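Local coordinates for protein ALDH21) (PDB 5MZ5) that is an NADP(+)-dependent aldehyde dehydrogenase that oxidises succinic semialdehyde to succinate, at residues V35-Y40 with A67-Q72; Y40-A45 with S240-S245; N60-D65 with G350-E355. All coordinates share one frame; numbering follows the deposited sequence.

Contact 1: residues V35-Y40 with A67-Q72; sequences VTPKKY and AAKVPQ
Pro-37 and Lys-69 run alongside each other in the same direction, on one flank of a short parallel strand pair in which Lys-38 bridges to Ala-68 and Lys-39 to Lys-69. Three backbone bonds sew the pair together: Lys-38 N to Ala-67 O at 3.0 Å, Lys-69 N to Lys-38 O at 2.9 Å, and Tyr-40 N to Lys-69 O at 3.0 Å. Lys-69 therefore donates through its N and accepts through its O, gripping Lys-38 and Tyr-40 of the other strand in turn.

The Lys-69 side chain can be traced outward from CB, which passes near Lys-38 O. CG sits beside the backbone N, anti to the carbonyl carbon (chi1 -75°), which sets it against the Pro-37 ring, 4.1 Å from Pro-37 CG. CD presses a little closer, 3.9 Å from the same Pro-37 CG. A bend at chi3 (116°) turns CE off the line of the chain; Lys-69 NZ ends 4.5 Å from Lys-39 NZ. These like charges should repel, but Lys-69 also makes a cation-pi contact with Trp-55, which may ease the cost.

Tyr-40 occupies the other side of the pair with Ala-68. Its CE1 meets Ala-68 CB obliquely at 3.8 Å, while Lys-69 O lies at the ring edge near the plane. Lys-38 runs extended until a final bend (chi4 -69°) brings its NZ over the centre of one Tyr-40 face, a cation-pi contact with NZ 3.9 Å above the plane. Leu-219 of helix 219-229 packs on both Tyr-40 and Ala-68.

Opposite Val-58 of strand 55-59 stand two residues, Ala-67 and Ala-68, which makes a classic beta bulge in strand 66-71. The whole is a parallel pairing inside the small mixed sheet formed by the N-terminal part of this aldehyde dehydrogenase.

Contact 2: residues Y40-A45 with S240-S245; sequences YNIFLA and SILPVS
Ile-42 presses its CG2 branch against the Pro-243 ring, 3.4 Å from Pro-243 CD, a close approach for two carbons. The two side chains cross obliquely. Ile-42 CG1 takes the crowded position between backbone N and carbonyl carbon (chi1 60°), while CG2 turns anti to the carbonyl carbon and meets the ring. From the other segment Leu-242 supplies the answering bump: its CD2 rests over a shallow hollow floored by Phe-43 O, 3.4 Å away, with Ile-42 CD1 and Leu-44 CB on its rims. Ala-73 touches both Ile-42 and Leu-242.

Phe-43 and Ile-241 form one antiparallel hydrogen-bonded pair, Phe-43 N to Ile-241 O at 3.0 Å and Ile-241 N to Phe-43 O at 2.9 Å. At the far end Ser-240 OG reaches past Leu-44 CA to Ala-45 and accepts from Ala-45 N in a nearly straight bond of 2.8 Å (170°).

Pro-243 also lies close to the coenzyme site, its side chain about 5 Å from that of Ser-215, an NADP(+)-binding residue. A single beta bridge hooks the N-terminal strand 38-44 onto 239-241, an outer strand of the Rossmann-type coenzyme-binding sheet.

Contact 3: residues N60-D65 with G350-E355; sequences NKYTND and GNPFEE
The type I turn from Asn-351 to Glu-354 meets the loop 60-65 at Tyr-62, with Tyr-62 CA 6.6 Å from Asn-351 CA and no hydrogen bond between the segments. Tyr-62 CG stands anti to its backbone N (chi1 178°), and one face of the ring lies against Asn-351. Asn-351 CA sits above that face, offset toward the rim, in a CH-pi contact 3.8 Å from the Tyr-62 ring centroid; Asn-351 CB covers the same ring near Tyr-62 CZ. The amide of Asn-351 stacks on the ring, the planes only 10° apart, its CG 3.5 Å from Tyr-62 CE2. An Asx turn, Phe-353 N to Asn-351 OD1 at 3.0 Å, helps fix that amide. Pro-352 leans on the CG end of the ring, its CD 3.6 Å from Tyr-62 CG.

Beside this, Asn-60 and Phe-353 meet tip to tip, Asn-60 ND2 3.8 Å from Phe-353 CE2 with amide and ring planes 54° apart. Asn-60 OD1 is gripped twice within its own loop, in its carbonyl plane by Tyr-62 N and from above that plane by Thr-63 N. Phe-353 also packs on helix 115-126.

The side-chain oxygens of Asn-60 and Asn-351 are each spent on backbone N-H groups of their own loop, and across the contact van der Waals, stacking and CH-pi contacts do the work: the two loops are matched by fit, without charge pairing.

Overall arrangement
Contact 2 is the buried one, contact 1 is partly buried and contact 3 lies at the surface. Contacts 1 and 2 share Tyr-40 and strand 38-44, which pairs in parallel with 66-71 and then reaches 239-241 in antiparallel sense; they touch directly, Val-70 CG1 lying 3.5 Å from Pro-243 CG. Together they tie the small N-terminal sheet to the edge of the coenzyme-binding sheet through strand pairing and aliphatic packing, with Lys-39 and Lys-69 on one face of contact 1 and Lys-38 on the other. Contact 3, its centre about 17 Å from that of contact 1, instead joins two loops through stacking and CH-pi contact of a tyrosine ring, and does not touch contact 2.

Contact 1: residues V35-Y40 with A67-Q72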
ATOM      1  N   VAL A  35     -12.953 -27.871  48.390  1.00 67.70           N
ATOM      2  CA  VAL A  35     -12.727 -27.003  47.227  1.00 66.69           C
ATOM      3  C   VAL A  35     -13.753 -25.845  47.205  1.00 68.68           C
ATOM      4  O   VAL A  35     -14.898 -26.031  46.764  1.00 68.04           O
ATOM      5  CB  VAL A  35     -12.675 -27.796  45.878  1.00 70.25           C
ATOM      6  CG1 VAL A  35     -12.469 -26.871  44.675  1.00 69.07           C
ATOM      7  CG2 VAL A  35     -11.599 -28.880  45.910  1.00 70.54           C
ATOM      8  N   THR A  36     -13.339 -24.657  47.694  1.00 63.41           N
ATOM      9  CA  THR A  36     -14.218 -23.481  47.685  1.00 62.01           C
ATOM     10  C   THR A  36     -14.121 -22.812  46.302  1.00 61.27           C
ATOM     11  O   THR A  36     -13.018 -22.416  45.908  1.00 60.27           O
ATOM     12  CB  THR A  36     -13.925 -22.522  48.855  1.00 71.18           C
ATOM     13  OG1 THR A  36     -13.761 -23.276  50.060  1.00 73.36           O
ATOM     14  CG2 THR A  36     -15.027 -21.479  49.048  1.00 68.57           C
ATOM     15  N   PRO A  37     -15.236 -22.711  45.529  1.00 54.23           N
ATOM     16  CA  PRO A  37     -15.134 -22.079  44.200  1.00 51.98           C
ATOM     17  C   PRO A  37     -14.861 -20.575  44.286  1.00 52.56           C
ATOM     18  O   PRO A  37     -15.454 -19.891  45.131  1.00 51.79           O
ATOM     19  CB  PRO A  37     -16.478 -22.398  43.542  1.00 53.43           C
ATOM     20  CG  PRO A  37     -17.417 -22.636  44.667  1.00 58.67           C
ATOM     21  CD  PRO A  37     -16.618 -23.140  45.830  1.00 55.15           C
ATOM     22  N   LYS A  38     -13.938 -20.069  43.433  1.00 46.08           N
ATOM     23  CA  LYS A  38     -13.603 -18.643  43.385  1.00 43.41           C
ATOM     24  C   LYS A  38     -14.768 -17.858  42.761  1.00 43.92           C
ATOM     25  O   LYS A  38     -15.319 -18.277  41.740  1.00 42.62           O
ATOM     26  CB  LYS A  38     -12.308 -18.401  42.593  1.00 44.71           C
ATOM     27  CG  LYS A  38     -11.753 -16.990  42.764  1.00 50.61           C
ATOM     28  CD  LYS A  38     -10.584 -16.684  41.838  1.00 58.74           C
ATOM     29  CE  LYS A  38     -10.118 -15.245  41.959  1.00 65.91           C
ATOM     30  NZ  LYS A  38     -11.105 -14.265  41.416  1.00 71.75           N
ATOM     31  N   LYS A  39     -15.147 -16.733  43.384  1.00 38.92           N
ATOM     32  CA  LYS A  39     -16.211 -15.869  42.874  1.00 37.69           C
ATOM     33  C   LYS A  39     -15.601 -14.795  41.986  1.00 40.39           C
ATOM     34  O   LYS A  39     -14.598 -14.176  42.340  1.00 39.41           O
ATOM     35  CB  LYS A  39     -17.063 -15.269  44.004  1.00 40.23           C
ATOM     36  CG  LYS A  39     -17.828 -16.318  44.774  1.00 54.20           C
ATOM     37  CD  LYS A  39     -18.718 -15.745  45.833  1.00 64.32           C
ATOM     38  CE  LYS A  39     -19.714 -16.775  46.336  1.00 74.32           C
ATOM     39  NZ  LYS A  39     -19.066 -17.887  47.092  1.00 85.78           N
ATOM     40  N   TYR A  40     -16.168 -14.636  40.792  1.00 36.58           N
ATOM     41  CA  TYR A  40     -15.717 -13.665  39.806  1.00 35.65           C
ATOM     42  C   TYR A  40     -16.787 -12.599  39.632  1.00 38.13           C
ATOM     43  O   TYR A  40     -17.936 -12.788  40.028  1.00 36.45           O
ATOM     44  CB  TYR A  40     -15.460 -14.358  38.448  1.00 36.11           C
ATOM     45  CG  TYR A  40     -14.144 -15.098  38.367  1.00 37.36           C
ATOM     46  CD1 TYR A  40     -13.983 -16.350  38.962  1.00 38.46           C
ATOM     47  CD2 TYR A  40     -13.065 -14.561  37.668  1.00 37.62           C
ATOM     48  CE1 TYR A  40     -12.771 -17.033  38.893  1.00 38.98           C
ATOM     49  CE2 TYR A  40     -11.852 -15.246  37.576  1.00 38.48           C
ATOM     50  CZ  TYR A  40     -11.711 -16.479  38.195  1.00 46.79           C
ATOM     51  OH  TYR A  40     -10.529 -17.163  38.124  1.00 49.58           O
ATOM     52  N   ALA A  67     -14.930 -25.005  40.152  1.00 37.01           N
ATOM     53  CA  ALA A  67     -13.777 -24.237  40.602  1.00 36.68           C
ATOM     54  C   ALA A  67     -14.046 -22.751  40.659  1.00 40.23           C
ATOM     55  O   ALA A  67     -13.297 -22.009  41.304  1.00 41.67           O
ATOM     56  CB  ALA A  67     -12.580 -24.530  39.716  1.00 36.73           C
ATOM     57  N   ALA A  68     -15.114 -22.316  39.991  1.00 34.82           N
ATOM     58  CA  ALA A  68     -15.484 -20.918  39.907  1.00 33.72           C
ATOM     59  C   ALA A  68     -16.988 -20.701  39.790  1.00 37.43           C
ATOM     60  O   ALA A  68     -17.705 -21.563  39.279  1.00 36.72           O
ATOM     61  CB  ALA A  68     -14.752 -20.261  38.736  1.00 33.55           C
ATOM     62  N   LYS A  69     -17.454 -19.539  40.279  1.00 35.27           N
ATOM     63  CA  LYS A  69     -18.845 -19.075  40.241  1.00 34.95           C
ATOM     64  C   LYS A  69     -18.834 -17.711  39.582  1.00 36.62           C
ATOM     65  O   LYS A  69     -18.064 -16.826  39.977  1.00 35.59           O
ATOM     66  CB  LYS A  69     -19.454 -18.999  41.644  1.00 38.21           C
ATOM     67  CG  LYS A  69     -19.803 -20.361  42.211  1.00 56.39           C
ATOM     68  CD  LYS A  69     -20.286 -20.236  43.624  1.00 67.94           C
ATOM     69  CE  LYS A  69     -21.722 -20.655  43.761  1.00 76.98           C
ATOM     70  NZ  LYS A  69     -22.298 -20.192  45.051  1.00 84.72           N
ATOM     71  N   VAL A  70     -19.624 -17.569  38.515  1.00 32.59           N
ATOM     72  CA  VAL A  70     -19.685 -16.332  37.714  1.00 31.53           C
ATOM     73  C   VAL A  70     -21.105 -15.763  37.761  1.00 33.63           C
ATOM     74  O   VAL A  70     -22.043 -16.515  37.489  1.00 33.76           O
ATOM     75  CB  VAL A  70     -19.265 -16.623  36.241  1.00 34.48           C
ATOM     76  CG1 VAL A  70     -19.386 -15.387  35.380  1.00 34.36           C
ATOM     77  CG2 VAL A  70     -17.867 -17.200  36.158  1.00 33.69           C
ATOM     78  N   PRO A  71     -21.307 -14.460  38.058  1.00 30.84           N
ATOM     79  CA  PRO A  71     -22.667 -13.901  37.998  1.00 30.85           C
ATOM     80  C   PRO A  71     -23.258 -14.019  36.593  1.00 36.60           C
ATOM     81  O   PRO A  71     -22.544 -13.880  35.597  1.00 34.69           O
ATOM     82  CB  PRO A  71     -22.462 -12.420  38.355  1.00 31.95           C
ATOM     83  CG  PRO A  71     -21.142 -12.348  39.021  1.00 36.36           C
ATOM     84  CD  PRO A  71     -20.320 -13.402  38.360  1.00 33.13           C
ATOM     85  N   GLN A  72     -24.550 -14.331  36.515  1.00 36.82           N
ATOM     86  CA  GLN A  72     -25.237 -14.423  35.234  1.00 37.50           C
ATOM     87  C   GLN A  72     -25.973 -13.114  34.995  1.00 40.57           C
ATOM     88  O   GLN A  72     -26.728 -12.669  35.862  1.00 40.60           O
ATOM     89  CB  GLN A  72     -26.184 -15.631  35.168  1.00 40.01           C
ATOM     90  CG  GLN A  72     -26.662 -15.898  33.746  1.00 66.67           C
ATOM     91  CD  GLN A  72     -27.390 -17.201  33.627  1.00 98.21           C
ATOM     92  OE1 GLN A  72     -28.581 -17.312  33.946  1.00 99.52           O
ATOM     93  NE2 GLN A  72     -26.701 -18.199  33.096  1.00 88.60           N
TER

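Contact 2: residues Y40-A45 with S240-S245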
ATOM      1  N   TYR A  40     -16.168 -14.636  40.792  1.00 36.58           N
ATOM      2  CA  TYR A  40     -15.717 -13.665  39.806  1.00 35.65           C
ATOM      3  C   TYR A  40     -16.787 -12.599  39.632  1.00 38.13           C
ATOM      4  O   TYR A  40     -17.936 -12.788  40.028  1.00 36.45           O
ATOM      5  CB  TYR A  40     -15.460 -14.358  38.448  1.00 36.11           C
ATOM      6  CG  TYR A  40     -14.144 -15.098  38.367  1.00 37.36           C
ATOM      7  CD1 TYR A  40     -13.983 -16.350  38.962  1.00 38.46           C
ATOM      8  CD2 TYR A  40     -13.065 -14.561  37.668  1.00 37.62           C
ATOM      9  CE1 TYR A  40     -12.771 -17.033  38.893  1.00 38.98           C
ATOM     10  CE2 TYR A  40     -11.852 -15.246  37.576  1.00 38.48           C
ATOM     11  CZ  TYR A  40     -11.711 -16.479  38.195  1.00 46.79           C
ATOM     12  OH  TYR A  40     -10.529 -17.163  38.124  1.00 49.58           O
ATOM     13  N   ASN A  41     -16.401 -11.483  39.032  1.00 35.04           N
ATOM     14  CA  ASN A  41     -17.319 -10.422  38.683  1.00 34.85           C
ATOM     15  C   ASN A  41     -17.480 -10.434  37.179  1.00 37.49           C
ATOM     16  O   ASN A  41     -16.603 -10.914  36.460  1.00 38.02           O
ATOM     17  CB  ASN A  41     -16.753  -9.057  39.088  1.00 37.32           C
ATOM     18  CG  ASN A  41     -16.688  -8.804  40.563  1.00 48.73           C
ATOM     19  OD1 ASN A  41     -15.629  -8.479  41.094  1.00 42.86           O
ATOM     20  ND2 ASN A  41     -17.824  -8.842  41.235  1.00 37.21           N
ATOM     21  N   ILE A  42     -18.599  -9.894  36.706  1.00 33.08           N
ATOM     22  CA  ILE A  42     -18.855  -9.703  35.288  1.00 31.33           C
ATOM     23  C   ILE A  42     -18.695  -8.213  35.041  1.00 32.24           C
ATOM     24  O   ILE A  42     -18.664  -7.437  36.005  1.00 30.23           O
ATOM     25  CB  ILE A  42     -20.183 -10.324  34.775  1.00 34.39           C
ATOM     26  CG1 ILE A  42     -21.419  -9.735  35.489  1.00 35.38           C
ATOM     27  CG2 ILE A  42     -20.114 -11.841  34.926  1.00 34.19           C
ATOM     28  CD1 ILE A  42     -22.800 -10.076  34.862  1.00 42.53           C
ATOM     29  N   PHE A  43     -18.538  -7.813  33.778  1.00 27.27           N
ATOM     30  CA  PHE A  43     -18.290  -6.418  33.488  1.00 26.92           C
ATOM     31  C   PHE A  43     -19.425  -5.793  32.733  1.00 30.36           C
ATOM     32  O   PHE A  43     -19.765  -6.224  31.644  1.00 29.38           O
ATOM     33  CB  PHE A  43     -16.913  -6.244  32.805  1.00 27.86           C
ATOM     34  CG  PHE A  43     -15.812  -6.589  33.789  1.00 28.73           C
ATOM     35  CD1 PHE A  43     -15.306  -5.624  34.657  1.00 30.65           C
ATOM     36  CD2 PHE A  43     -15.359  -7.903  33.923  1.00 28.88           C
ATOM     37  CE1 PHE A  43     -14.342  -5.960  35.617  1.00 30.35           C
ATOM     38  CE2 PHE A  43     -14.420  -8.237  34.895  1.00 30.68           C
ATOM     39  CZ  PHE A  43     -13.925  -7.264  35.742  1.00 28.53           C
ATOM     40  N   LEU A  44     -20.043  -4.796  33.361  1.00 29.85           N
ATOM     41  CA  LEU A  44     -21.184  -4.071  32.829  1.00 30.55           C
ATOM     42  C   LEU A  44     -20.812  -2.607  32.729  1.00 34.00           C
ATOM     43  O   LEU A  44     -20.609  -1.948  33.756  1.00 34.09           O
ATOM     44  CB  LEU A  44     -22.417  -4.297  33.727  1.00 31.85           C
ATOM     45  CG  LEU A  44     -23.688  -3.482  33.432  1.00 38.64           C
ATOM     46  CD1 LEU A  44     -24.210  -3.757  32.043  1.00 39.68           C
ATOM     47  CD2 LEU A  44     -24.784  -3.812  34.431  1.00 42.50           C
ATOM     48  N   ALA A  45     -20.698  -2.105  31.474  1.00 30.28           N
ATOM     49  CA  ALA A  45     -20.326  -0.723  31.158  1.00 30.34           C
ATOM     50  C   ALA A  45     -19.011  -0.342  31.889  1.00 33.66           C
ATOM     51  O   ALA A  45     -18.959   0.673  32.598  1.00 33.86           O
ATOM     52  CB  ALA A  45     -21.464   0.225  31.530  1.00 31.43           C
ATOM     53  N   SER A 240     -18.249  -4.289  27.885  1.00 25.21           N
ATOM     54  CA  SER A 240     -19.043  -5.144  28.746  1.00 24.73           C
ATOM     55  C   SER A 240     -18.664  -6.568  28.376  1.00 27.99           C
ATOM     56  O   SER A 240     -18.492  -6.862  27.193  1.00 24.77           O
ATOM     57  CB  SER A 240     -20.536  -4.916  28.551  1.00 26.09           C
ATOM     58  OG  SER A 240     -20.945  -3.740  29.224  1.00 29.65           O
ATOM     59  N   ILE A 241     -18.458  -7.413  29.386  1.00 27.37           N
ATOM     60  CA  ILE A 241     -18.139  -8.842  29.234  1.00 28.42           C
ATOM     61  C   ILE A 241     -19.125  -9.585  30.140  1.00 33.66           C
ATOM     62  O   ILE A 241     -19.009  -9.527  31.369  1.00 31.04           O
ATOM     63  CB  ILE A 241     -16.645  -9.224  29.482  1.00 31.07           C
ATOM     64  CG1 ILE A 241     -15.698  -8.398  28.564  1.00 30.91           C
ATOM     65  CG2 ILE A 241     -16.418 -10.770  29.308  1.00 29.31           C
ATOM     66  CD1 ILE A 241     -14.278  -8.421  28.963  1.00 35.86           C
ATOM     67  N   LEU A 242     -20.152 -10.183  29.509  1.00 33.32           N
ATOM     68  CA  LEU A 242     -21.241 -10.861  30.203  1.00 34.96           C
ATOM     69  C   LEU A 242     -21.510 -12.305  29.716  1.00 38.77           C
ATOM     70  O   LEU A 242     -21.989 -12.487  28.592  1.00 36.37           O
ATOM     71  CB  LEU A 242     -22.565 -10.064  30.101  1.00 35.49           C
ATOM     72  CG  LEU A 242     -22.540  -8.551  29.924  1.00 41.89           C
ATOM     73  CD1 LEU A 242     -23.672  -8.109  29.006  1.00 42.58           C
ATOM     74  CD2 LEU A 242     -22.690  -7.846  31.271  1.00 45.87           C
ATOM     75  N   PRO A 243     -21.259 -13.337  30.556  1.00 37.91           N
ATOM     76  CA  PRO A 243     -21.694 -14.705  30.198  1.00 38.57           C
ATOM     77  C   PRO A 243     -23.229 -14.651  30.269  1.00 41.54           C
ATOM     78  O   PRO A 243     -23.800 -14.097  31.216  1.00 41.58           O
ATOM     79  CB  PRO A 243     -21.087 -15.583  31.307  1.00 40.89           C
ATOM     80  CG  PRO A 243     -20.133 -14.673  32.052  1.00 44.79           C
ATOM     81  CD  PRO A 243     -20.698 -13.307  31.917  1.00 39.77           C
ATOM     82  N   VAL A 244     -23.889 -15.079  29.205  1.00 38.11           N
ATOM     83  CA  VAL A 244     -25.339 -14.903  29.092  1.00 38.05           C
ATOM     84  C   VAL A 244     -26.077 -16.252  28.981  1.00 41.70           C
ATOM     85  O   VAL A 244     -25.571 -17.217  28.375  1.00 40.49           O
ATOM     86  CB  VAL A 244     -25.626 -13.903  27.911  1.00 41.12           C
ATOM     87  CG1 VAL A 244     -27.055 -13.954  27.410  1.00 40.68           C
ATOM     88  CG2 VAL A 244     -25.266 -12.474  28.307  1.00 41.00           C
ATOM     89  N   SER A 245     -27.262 -16.307  29.618  1.00 38.76           N
ATOM     90  CA  SER A 245     -28.171 -17.455  29.597  1.00 40.01           C
ATOM     91  C   SER A 245     -28.784 -17.583  28.191  1.00 44.10           C
ATOM     92  O   SER A 245     -28.811 -16.617  27.419  1.00 43.10           O
ATOM     93  CB  SER A 245     -29.287 -17.285  30.630  1.00 44.53           C
ATOM     94  OG  SER A 245     -30.092 -16.140  30.376  1.00 55.45           O
TER

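Contact 3: residues N60-D65 with G350-E355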
ATOM      1  N   ASN A  60     -13.734 -27.461  36.585  1.00 31.46           N
ATOM      2  CA  ASN A  60     -12.390 -27.888  36.260  1.00 29.76           C
ATOM      3  C   ASN A  60     -12.676 -29.043  35.282  1.00 30.98           C
ATOM      4  O   ASN A  60     -13.411 -29.967  35.621  1.00 28.09           O
ATOM      5  CB  ASN A  60     -11.678 -28.359  37.531  1.00 26.18           C
ATOM      6  CG  ASN A  60     -10.274 -28.889  37.329  1.00 40.19           C
ATOM      7  OD1 ASN A  60      -9.986 -29.673  36.414  1.00 37.77           O
ATOM      8  ND2 ASN A  60      -9.392 -28.543  38.243  1.00 30.89           N
ATOM      9  N   LYS A  61     -12.188 -28.938  34.047  1.00 28.50           N
ATOM     10  CA  LYS A  61     -12.508 -29.922  33.005  1.00 28.23           C
ATOM     11  C   LYS A  61     -11.822 -31.276  33.200  1.00 32.92           C
ATOM     12  O   LYS A  61     -12.233 -32.263  32.561  1.00 33.42           O
ATOM     13  CB  LYS A  61     -12.267 -29.346  31.590  1.00 28.46           C
ATOM     14  CG  LYS A  61     -13.133 -28.120  31.292  1.00 24.42           C
ATOM     15  CD  LYS A  61     -14.652 -28.314  31.543  1.00 30.47           C
ATOM     16  CE  LYS A  61     -15.482 -27.090  31.191  1.00 30.75           C
ATOM     17  NZ  LYS A  61     -15.135 -25.895  32.031  1.00 23.63           N
ATOM     18  N   TYR A  62     -10.851 -31.346  34.124  1.00 29.23           N
ATOM     19  CA  TYR A  62     -10.190 -32.602  34.463  1.00 29.75           C
ATOM     20  C   TYR A  62     -10.890 -33.305  35.638  1.00 35.46           C
ATOM     21  O   TYR A  62     -11.237 -34.478  35.517  1.00 36.36           O
ATOM     22  CB  TYR A  62      -8.700 -32.392  34.786  1.00 30.20           C
ATOM     23  CG  TYR A  62      -7.995 -33.677  35.192  1.00 31.87           C
ATOM     24  CD1 TYR A  62      -7.947 -34.774  34.330  1.00 33.57           C
ATOM     25  CD2 TYR A  62      -7.370 -33.795  36.435  1.00 32.48           C
ATOM     26  CE1 TYR A  62      -7.313 -35.961  34.700  1.00 33.40           C
ATOM     27  CE2 TYR A  62      -6.714 -34.974  36.809  1.00 33.43           C
ATOM     28  CZ  TYR A  62      -6.680 -36.051  35.932  1.00 37.72           C
ATOM     29  OH  TYR A  62      -6.028 -37.217  36.272  1.00 37.52           O
ATOM     30  N   THR A  63     -11.068 -32.591  36.775  1.00 32.31           N
ATOM     31  CA  THR A  63     -11.644 -33.134  38.015  1.00 31.64           C
ATOM     32  C   THR A  63     -13.164 -33.096  38.070  1.00 33.58           C
ATOM     33  O   THR A  63     -13.742 -33.829  38.870  1.00 32.85           O
ATOM     34  CB  THR A  63     -11.053 -32.408  39.247  1.00 38.06           C
ATOM     35  OG1 THR A  63     -11.560 -31.067  39.313  1.00 38.09           O
ATOM     36  CG2 THR A  63      -9.524 -32.393  39.267  1.00 30.83           C
ATOM     37  N   ASN A  64     -13.801 -32.196  37.277  1.00 29.06           N
ATOM     38  CA  ASN A  64     -15.248 -31.928  37.231  1.00 28.91           C
ATOM     39  C   ASN A  64     -15.737 -31.114  38.448  1.00 34.40           C
ATOM     40  O   ASN A  64     -16.934 -30.867  38.574  1.00 34.81           O
ATOM     41  CB  ASN A  64     -16.091 -33.178  37.005  1.00 31.73           C
ATOM     42  CG  ASN A  64     -15.812 -33.834  35.696  1.00 54.01           C
ATOM     43  OD1 ASN A  64     -15.717 -33.176  34.663  1.00 45.86           O
ATOM     44  ND2 ASN A  64     -15.655 -35.147  35.716  1.00 46.71           N
ATOM     45  N   ASP A  65     -14.798 -30.631  39.294  1.00 31.62           N
ATOM     46  CA  ASP A  65     -15.106 -29.790  40.455  1.00 32.25           C
ATOM     47  C   ASP A  65     -15.541 -28.413  39.982  1.00 36.79           C
ATOM     48  O   ASP A  65     -14.973 -27.880  39.015  1.00 36.12           O
ATOM     49  CB  ASP A  65     -13.849 -29.574  41.331  1.00 34.87           C
ATOM     50  CG  ASP A  65     -13.341 -30.755  42.142  1.00 47.67           C
ATOM     51  OD1 ASP A  65     -14.172 -31.466  42.742  1.00 48.37           O
ATOM     52  OD2 ASP A  65     -12.105 -30.902  42.260  1.00 54.71           O
ATOM     53  N   GLY A 350      -3.494 -37.491  29.907  1.00 33.12           N
ATOM     54  CA  GLY A 350      -3.789 -37.439  31.330  1.00 32.19           C
ATOM     55  C   GLY A 350      -4.106 -36.067  31.862  1.00 34.94           C
ATOM     56  O   GLY A 350      -4.646 -35.218  31.146  1.00 33.06           O
ATOM     57  N   ASN A 351      -3.777 -35.870  33.143  1.00 32.24           N
ATOM     58  CA  ASN A 351      -3.960 -34.639  33.902  1.00 32.15           C
ATOM     59  C   ASN A 351      -3.342 -33.437  33.149  1.00 35.28           C
ATOM     60  O   ASN A 351      -2.119 -33.378  33.011  1.00 34.76           O
ATOM     61  CB  ASN A 351      -3.352 -34.798  35.302  1.00 30.71           C
ATOM     62  CG  ASN A 351      -3.532 -33.616  36.221  1.00 41.06           C
ATOM     63  OD1 ASN A 351      -4.025 -32.552  35.842  1.00 30.54           O
ATOM     64  ND2 ASN A 351      -3.136 -33.798  37.469  1.00 35.21           N
ATOM     65  N   PRO A 352      -4.177 -32.481  32.657  1.00 30.01           N
ATOM     66  CA  PRO A 352      -3.629 -31.351  31.883  1.00 28.48           C
ATOM     67  C   PRO A 352      -2.715 -30.428  32.698  1.00 31.78           C
ATOM     68  O   PRO A 352      -1.942 -29.677  32.108  1.00 29.61           O
ATOM     69  CB  PRO A 352      -4.884 -30.655  31.343  1.00 28.85           C
ATOM     70  CG  PRO A 352      -5.942 -30.985  32.342  1.00 33.31           C
ATOM     71  CD  PRO A 352      -5.651 -32.403  32.726  1.00 30.09           C
ATOM     72  N   PHE A 353      -2.764 -30.531  34.048  1.00 28.38           N
ATOM     73  CA  PHE A 353      -1.901 -29.756  34.943  1.00 28.41           C
ATOM     74  C   PHE A 353      -0.471 -30.308  35.023  1.00 33.86           C
ATOM     75  O   PHE A 353       0.421 -29.609  35.517  1.00 33.37           O
ATOM     76  CB  PHE A 353      -2.528 -29.600  36.332  1.00 29.90           C
ATOM     77  CG  PHE A 353      -3.759 -28.728  36.327  1.00 30.76           C
ATOM     78  CD1 PHE A 353      -3.650 -27.339  36.363  1.00 32.08           C
ATOM     79  CD2 PHE A 353      -5.036 -29.295  36.280  1.00 32.92           C
ATOM     80  CE1 PHE A 353      -4.795 -26.529  36.367  1.00 32.35           C
ATOM     81  CE2 PHE A 353      -6.182 -28.486  36.280  1.00 34.43           C
ATOM     82  CZ  PHE A 353      -6.049 -27.109  36.334  1.00 31.81           C
ATOM     83  N   GLU A 354      -0.249 -31.548  34.514  1.00 32.47           N
ATOM     84  CA  GLU A 354       1.087 -32.158  34.461  1.00 33.29           C
ATOM     85  C   GLU A 354       1.854 -31.500  33.324  1.00 35.24           C
ATOM     86  O   GLU A 354       1.282 -31.260  32.263  1.00 34.30           O
ATOM     87  CB  GLU A 354       1.039 -33.684  34.220  1.00 35.65           C
ATOM     88  CG  GLU A 354       0.319 -34.517  35.274  1.00 49.49           C
ATOM     89  CD  GLU A 354       0.944 -34.681  36.650  1.00 78.57           C
ATOM     90  OE1 GLU A 354       2.062 -34.163  36.885  1.00 73.37           O
ATOM     91  OE2 GLU A 354       0.303 -35.343  37.497  1.00 77.84           O
ATOM     92  N   GLU A 355       3.132 -31.181  33.566  1.00 31.99           N
ATOM     93  CA  GLU A 355       4.027 -30.560  32.613  0.50 32.19           C
ATOM     94  C   GLU A 355       4.279 -31.414  31.382  1.00 38.02           C
ATOM     95  O   GLU A 355       4.446 -30.854  30.303  1.00 37.46           O
ATOM     96  CB  GLU A 355       5.356 -30.200  33.287  1.00 34.41           C
ATOM     97  CG  GLU A 355       5.232 -29.207  34.442  1.00 44.85           C
ATOM     98  CD  GLU A 355       4.765 -27.811  34.067  1.00 61.88           C
ATOM     99  OE1 GLU A 355       5.075 -27.366  32.942  1.00 50.94           O
ATOM    100  OE2 GLU A 355       4.102 -27.154  34.903  1.00 64.00           O
TER